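Local coordinates for protein pyridoxal kinase (Lactobacillus plantarum, PDB 3H74) that probably phosphorylates pyridoxal with ATP to make pyridoxal 5'-phosphate, as a vitamin B6 kinase of the ribokinase-like superfamily, at residues A[132-145]-A[166-180]. Residues are numbered along the deposited sequence; the frame is centred on the assembly and turned at random.
Sequences IQQADVILPNTTEA and LQAQLKTGAHAVITD. With SO4 (sulfate ion), chain B.
Asp180 grips the first turn of helix 142-149 with both carboxylate oxygens: OD2 accepts from the backbone N of Thr142 in a nearly straight bond (172°), and OD1 accepts from Thr142 OG1, 2.7 Å away. Each oxygen is met on its syn side, a little under 30° out of the carboxylate plane. An alanine here would remove both acceptors and would probably leave the Thr142 N-H and hydroxyl without their mates. Asn141 caps the same helix in a capping box: its OD1 receives Glu144 N while its own N gives to Glu144 OE1; Leu110 N and Gly111 N hold Glu144 OE2. The pair fits the N-x-x-E motif of ribokinase-like kinases, which in relatives lies by the phosphate and magnesium site. With CG turned between backbone N and carbonyl carbon (chi1 64°), Asn141 ND2 reaches O2 of a sulfate, probably from the crystallisation liquor, at 2.9 Å, and also bonds Gly111 O.

Before the helix the two chains run parallel. Asp136 O takes His175 N, His175 O takes Ile138 N, Ile138 O takes Val177 N, and Pro140 O takes Thr179 N at 3.0 Å. At the far end, Lys171 stretches its extended chain across Gln134, and NZ makes a salt bridge to Asp136 OD2 (2.8 Å) from above the carboxylate plane, with a weak second bond to Gln134 O. Lys171 N gives to a water and, weakly, to Gln133 O. Another water donates to Asp136 OD2; Leu104 N satisfies OD1.

Leu170 CD2 meets Ile138 CG2 at 4.0 Å. The pairing adds edge strand 175-176 to the central sheet beside 137-138, itself next to 103-106; helix 159-167 packs on Ala145 and Ile178, and helix 213-226 on Val137 and Leu139.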
loop_
_atom_site.group_PDB
_atom_site.type_symbol
_atom_site.label_atom_id
_atom_site.label_comp_id
_atom_site.label_asym_id
_atom_site.label_seq_id
_atom_site.Cartn_x
_atom_site.Cartn_y
_atom_site.Cartn_z
ATOM N N ILE A 132 4.255 -11.346 -2.645
ATOM C CA ILE A 132 4.914 -10.316 -3.452
ATOM C C ILE A 132 5.574 -10.846 -4.726
ATOM O O ILE A 132 5.979 -10.063 -5.578
ATOM C CB ILE A 132 5.963 -9.502 -2.640
ATOM C CG1 ILE A 132 7.149 -10.386 -2.219
ATOM C CG2 ILE A 132 5.284 -8.763 -1.470
ATOM C CD1 ILE A 132 8.289 -9.631 -1.558
ATOM N N GLN A 133 5.683 -12.170 -4.850
ATOM C CA GLN A 133 6.523 -12.781 -5.890
ATOM C C GLN A 133 6.138 -12.417 -7.329
ATOM O O GLN A 133 7.005 -12.369 -8.206
ATOM C CB GLN A 133 6.638 -14.305 -5.698
ATOM C CG GLN A 133 5.407 -15.126 -6.097
ATOM C CD GLN A 133 5.289 -16.455 -5.341
ATOM O OE1 GLN A 133 6.193 -16.857 -4.601
ATOM N NE2 GLN A 133 4.155 -17.128 -5.516
ATOM N N GLN A 134 4.859 -12.148 -7.574
ATOM C CA GLN A 134 4.429 -11.756 -8.920
ATOM C C GLN A 134 4.001 -10.287 -9.030
ATOM O O GLN A 134 3.485 -9.856 -10.063
ATOM C CB GLN A 134 3.348 -12.706 -9.455
ATOM C CG GLN A 134 3.872 -14.119 -9.764
ATOM C CD GLN A 134 4.918 -14.146 -10.879
ATOM O OE1 GLN A 134 4.685 -13.638 -11.978
ATOM N NE2 GLN A 134 6.070 -14.752 -10.598
ATOM N N ALA A 135 4.234 -9.515 -7.970
ATOM C CA ALA A 135 3.887 -8.095 -7.981
ATOM C C ALA A 135 4.766 -7.336 -8.963
ATOM O O ALA A 135 5.954 -7.639 -9.105
ATOM C CB ALA A 135 4.048 -7.503 -6.594
ATOM N N ASP A 136 4.183 -6.355 -9.643
ATOM C CA ASP A 136 4.964 -5.431 -10.459
ATOM C C ASP A 136 5.699 -4.407 -9.606
ATOM O O ASP A 136 6.802 -3.975 -9.944
ATOM C CB ASP A 136 4.052 -4.718 -11.455
ATOM C CG ASP A 136 3.399 -5.674 -12.415
ATOM O OD1 ASP A 136 2.167 -5.843 -12.368
ATOM O OD2 ASP A 136 4.130 -6.296 -13.219
ATOM N N VAL A 137 5.063 -3.989 -8.518
ATOM C CA VAL A 137 5.618 -2.981 -7.627
ATOM C C VAL A 137 5.298 -3.393 -6.201
ATOM O O VAL A 137 4.164 -3.775 -5.909
ATOM C CB VAL A 137 5.017 -1.573 -7.913
ATOM C CG1 VAL A 137 5.534 -0.551 -6.912
ATOM C CG2 VAL A 137 5.364 -1.117 -9.325
ATOM N N ILE A 138 6.293 -3.324 -5.320
ATOM C CA ILE A 138 6.057 -3.449 -3.880
ATOM C C ILE A 138 6.474 -2.156 -3.197
ATOM O O ILE A 138 7.383 -1.466 -3.666
ATOM C CB ILE A 138 6.757 -4.685 -3.248
ATOM C CG1 ILE A 138 8.283 -4.613 -3.379
ATOM C CG2 ILE A 138 6.237 -5.957 -3.881
ATOM C CD1 ILE A 138 9.022 -5.536 -2.412
ATOM N N LEU A 139 5.817 -1.843 -2.079
ATOM C CA LEU A 139 5.979 -0.558 -1.396
ATOM C C LEU A 139 6.358 -0.701 0.082
ATOM O O LEU A 139 5.705 -0.117 0.954
ATOM C CB LEU A 139 4.685 0.255 -1.530
ATOM C CG LEU A 139 4.231 0.577 -2.956
ATOM C CD1 LEU A 139 2.833 1.201 -2.951
ATOM C CD2 LEU A 139 5.231 1.497 -3.663
ATOM N N PRO A 140 7.432 -1.461 0.383
ATOM C CA PRO A 140 7.837 -1.601 1.774
ATOM C C PRO A 140 8.363 -0.294 2.350
ATOM O O PRO A 140 8.952 0.520 1.628
ATOM C CB PRO A 140 8.992 -2.608 1.688
ATOM C CG PRO A 140 9.559 -2.387 0.318
ATOM C CD PRO A 140 8.342 -2.197 -0.524
ATOM N N ASN A 141 8.172 -0.109 3.648
ATOM C CA ASN A 141 8.957 0.871 4.378
ATOM C C ASN A 141 10.314 0.240 4.730
ATOM O O ASN A 141 10.611 -0.888 4.316
ATOM C CB ASN A 141 8.191 1.415 5.601
ATOM C CG ASN A 141 7.896 0.348 6.641
ATOM O OD1 ASN A 141 8.635 -0.625 6.773
ATOM N ND2 ASN A 141 6.818 0.531 7.404
ATOM N N THR A 142 11.131 0.964 5.484
ATOM C CA THR A 142 12.498 0.535 5.769
ATOM C C THR A 142 12.530 -0.705 6.673
ATOM O O THR A 142 13.401 -1.566 6.527
ATOM C CB THR A 142 13.318 1.723 6.336
ATOM O OG1 THR A 142 13.585 2.650 5.279
ATOM C CG2 THR A 142 14.635 1.274 6.916
ATOM N N THR A 143 11.564 -0.805 7.584
ATOM C CA THR A 143 11.419 -1.986 8.435
ATOM C C THR A 143 11.058 -3.215 7.597
ATOM O O THR A 143 11.653 -4.292 7.738
ATOM C CB THR A 143 10.342 -1.762 9.524
ATOM O OG1 THR A 143 10.715 -0.650 10.343
ATOM C CG2 THR A 143 10.185 -2.984 10.408
ATOM N N GLU A 144 10.080 -3.042 6.717
ATOM C CA GLU A 144 9.595 -4.120 5.870
ATOM C C GLU A 144 10.642 -4.580 4.861
ATOM O O GLU A 144 10.739 -5.764 4.564
ATOM C CB GLU A 144 8.303 -3.690 5.187
ATOM C CG GLU A 144 7.170 -3.592 6.196
ATOM C CD GLU A 144 6.073 -2.604 5.842
ATOM O OE1 GLU A 144 6.198 -1.851 4.848
ATOM O OE2 GLU A 144 5.081 -2.593 6.604
ATOM N N ALA A 145 11.433 -3.647 4.343
ATOM C CA ALA A 145 12.508 -4.002 3.411
ATOM C C ALA A 145 13.481 -4.995 4.048
ATOM O O ALA A 145 13.841 -6.011 3.444
ATOM C CB ALA A 145 13.240 -2.763 2.954
ATOM N N LEU A 166 16.176 -7.063 -2.358
ATOM C CA LEU A 166 14.714 -7.051 -2.412
ATOM C C LEU A 166 14.203 -7.408 -3.802
ATOM O O LEU A 166 13.312 -8.236 -3.951
ATOM C CB LEU A 166 14.171 -5.664 -2.047
ATOM C CG LEU A 166 13.937 -5.150 -0.622
ATOM C CD1 LEU A 166 13.579 -3.666 -0.633
ATOM C CD2 LEU A 166 12.835 -5.956 0.057
ATOM N N GLN A 167 14.771 -6.783 -4.827
ATOM C CA GLN A 167 14.190 -6.908 -6.160
ATOM C C GLN A 167 14.386 -8.289 -6.782
ATOM O O GLN A 167 13.583 -8.715 -7.610
ATOM C CB GLN A 167 14.692 -5.799 -7.076
ATOM C CG GLN A 167 13.829 -5.545 -8.303
ATOM C CD GLN A 167 14.016 -4.158 -8.787
ATOM O OE1 GLN A 167 13.603 -3.205 -8.125
ATOM N NE2 GLN A 167 14.659 -4.015 -9.942
ATOM N N ALA A 168 15.429 -8.995 -6.365
ATOM C CA ALA A 168 15.674 -10.340 -6.886
ATOM C C ALA A 168 14.633 -11.353 -6.391
ATOM O O ALA A 168 14.495 -12.429 -6.970
ATOM C CB ALA A 168 17.083 -10.791 -6.562
ATOM N N GLN A 169 13.900 -10.988 -5.333
ATOM C CA GLN A 169 12.762 -11.759 -4.807
ATOM C C GLN A 169 11.467 -11.439 -5.525
ATOM O O GLN A 169 10.378 -11.821 -5.074
ATOM C CB GLN A 169 12.493 -11.369 -3.375
ATOM C CG GLN A 169 13.450 -11.861 -2.350
ATOM C CD GLN A 169 12.901 -11.614 -0.968
ATOM O OE1 GLN A 169 11.680 -11.590 -0.770
ATOM N NE2 GLN A 169 13.785 -11.416 -0.005
ATOM N N LEU A 170 11.582 -10.665 -6.589
ATOM C CA LEU A 170 10.443 -10.304 -7.392
ATOM C C LEU A 170 10.647 -10.910 -8.769
ATOM O O LEU A 170 11.780 -11.262 -9.142
ATOM C CB LEU A 170 10.317 -8.777 -7.463
ATOM C CG LEU A 170 10.219 -7.993 -6.137
ATOM C CD1 LEU A 170 10.148 -6.490 -6.394
ATOM C CD2 LEU A 170 9.031 -8.438 -5.261
ATOM N N LYS A 171 9.560 -11.057 -9.516
ATOM C CA LYS A 171 9.635 -11.503 -10.901
ATOM C C LYS A 171 10.504 -10.549 -11.725
ATOM O O LYS A 171 10.771 -9.415 -11.312
ATOM C CB LYS A 171 8.235 -11.590 -11.507
ATOM C CG LYS A 171 7.565 -10.237 -11.682
ATOM C CD LYS A 171 6.208 -10.362 -12.319
ATOM C CE LYS A 171 5.609 -8.993 -12.533
ATOM N NZ LYS A 171 4.233 -9.096 -13.074
ATOM N N THR A 172 10.944 -11.018 -12.889
ATOM C CA THR A 172 11.762 -10.210 -13.782
ATOM C C THR A 172 11.009 -8.935 -14.178
ATOM O O THR A 172 9.833 -8.990 -14.532
ATOM C CB THR A 172 12.160 -11.008 -15.050
ATOM O OG1 THR A 172 12.596 -12.322 -14.674
ATOM C CG2 THR A 172 13.269 -10.292 -15.816
ATOM N N GLY A 173 11.693 -7.795 -14.099
ATOM C CA GLY A 173 11.126 -6.513 -14.520
ATOM C C GLY A 173 10.361 -5.735 -13.455
ATOM O O GLY A 173 9.987 -4.585 -13.679
ATOM N N ALA A 174 10.135 -6.361 -12.299
ATOM C CA ALA A 174 9.381 -5.736 -11.201
ATOM C C ALA A 174 10.229 -4.729 -10.433
ATOM O O ALA A 174 11.451 -4.671 -10.615
ATOM C CB ALA A 174 8.844 -6.797 -10.270
ATOM N N HIS A 175 9.586 -3.944 -9.570
ATOM C CA HIS A 175 10.240 -2.845 -8.866
ATOM C C HIS A 175 9.996 -2.884 -7.376
ATOM O O HIS A 175 8.839 -2.878 -6.930
ATOM C CB HIS A 175 9.717 -1.508 -9.384
ATOM C CG HIS A 175 9.791 -1.374 -10.863
ATOM N ND1 HIS A 175 10.974 -1.116 -11.520
ATOM C CD2 HIS A 175 8.842 -1.483 -11.821
ATOM C CE1 HIS A 175 10.748 -1.065 -12.821
ATOM N NE2 HIS A 175 9.463 -1.288 -13.031
ATOM N N ALA A 176 11.078 -2.892 -6.605
ATOM C CA ALA A 176 11.008 -2.687 -5.169
ATOM C C ALA A 176 11.182 -1.191 -4.893
ATOM O O ALA A 176 12.161 -0.575 -5.323
ATOM C CB ALA A 176 12.087 -3.494 -4.470
ATOM N N VAL A 177 10.218 -0.603 -4.199
ATOM C CA VAL A 177 10.265 0.814 -3.867
ATOM C C VAL A 177 10.170 0.973 -2.355
ATOM O O VAL A 177 9.143 0.619 -1.766
ATOM C CB VAL A 177 9.095 1.579 -4.537
ATOM C CG1 VAL A 177 9.169 3.060 -4.206
ATOM C CG2 VAL A 177 9.079 1.356 -6.037
ATOM N N ILE A 178 11.218 1.492 -1.719
ATOM C CA ILE A 178 11.167 1.781 -0.285
ATOM C C ILE A 178 10.599 3.186 -0.098
ATOM O O ILE A 178 11.072 4.121 -0.727
ATOM C CB ILE A 178 12.550 1.620 0.399
ATOM C CG1 ILE A 178 13.040 0.180 0.244
ATOM C CG2 ILE A 178 12.464 2.002 1.874
ATOM C CD1 ILE A 178 14.463 -0.061 0.749
ATOM N N THR A 179 9.594 3.331 0.767
ATOM C CA THR A 179 8.734 4.534 0.764
ATOM C C THR A 179 9.006 5.627 1.816
ATOM O O THR A 179 8.378 6.689 1.780
ATOM C CB THR A 179 7.245 4.138 0.877
ATOM O OG1 THR A 179 7.045 3.429 2.101
ATOM C CG2 THR A 179 6.817 3.269 -0.315
ATOM N N ASP A 180 9.934 5.378 2.731
ATOM C CA ASP A 180 10.167 6.284 3.864
ATOM C C ASP A 180 11.626 6.712 3.954
ATOM O O ASP A 180 12.139 7.000 5.044
ATOM C CB ASP A 180 9.735 5.614 5.176
ATOM C CG ASP A 180 10.528 4.344 5.481
ATOM O OD1 ASP A 180 11.334 3.921 4.628
ATOM O OD2 ASP A 180 10.350 3.769 6.577
HETATM S S SO4 B . 3.825 2.883 6.296
HETATM O O1 SO4 B . 3.443 1.554 5.819
HETATM O O2 SO4 B . 5.171 2.847 6.867
HETATM O O3 SO4 B . 3.751 3.858 5.208
HETATM O O4 SO4 B . 2.898 3.289 7.358
HETATM O O HOH W 1 7.379 -9.693 -8.113
HETATM O O HOH W 2 6.760 -5.510 -13.562
HETATM O O HOH W 3 10.074 1.511 8.881
#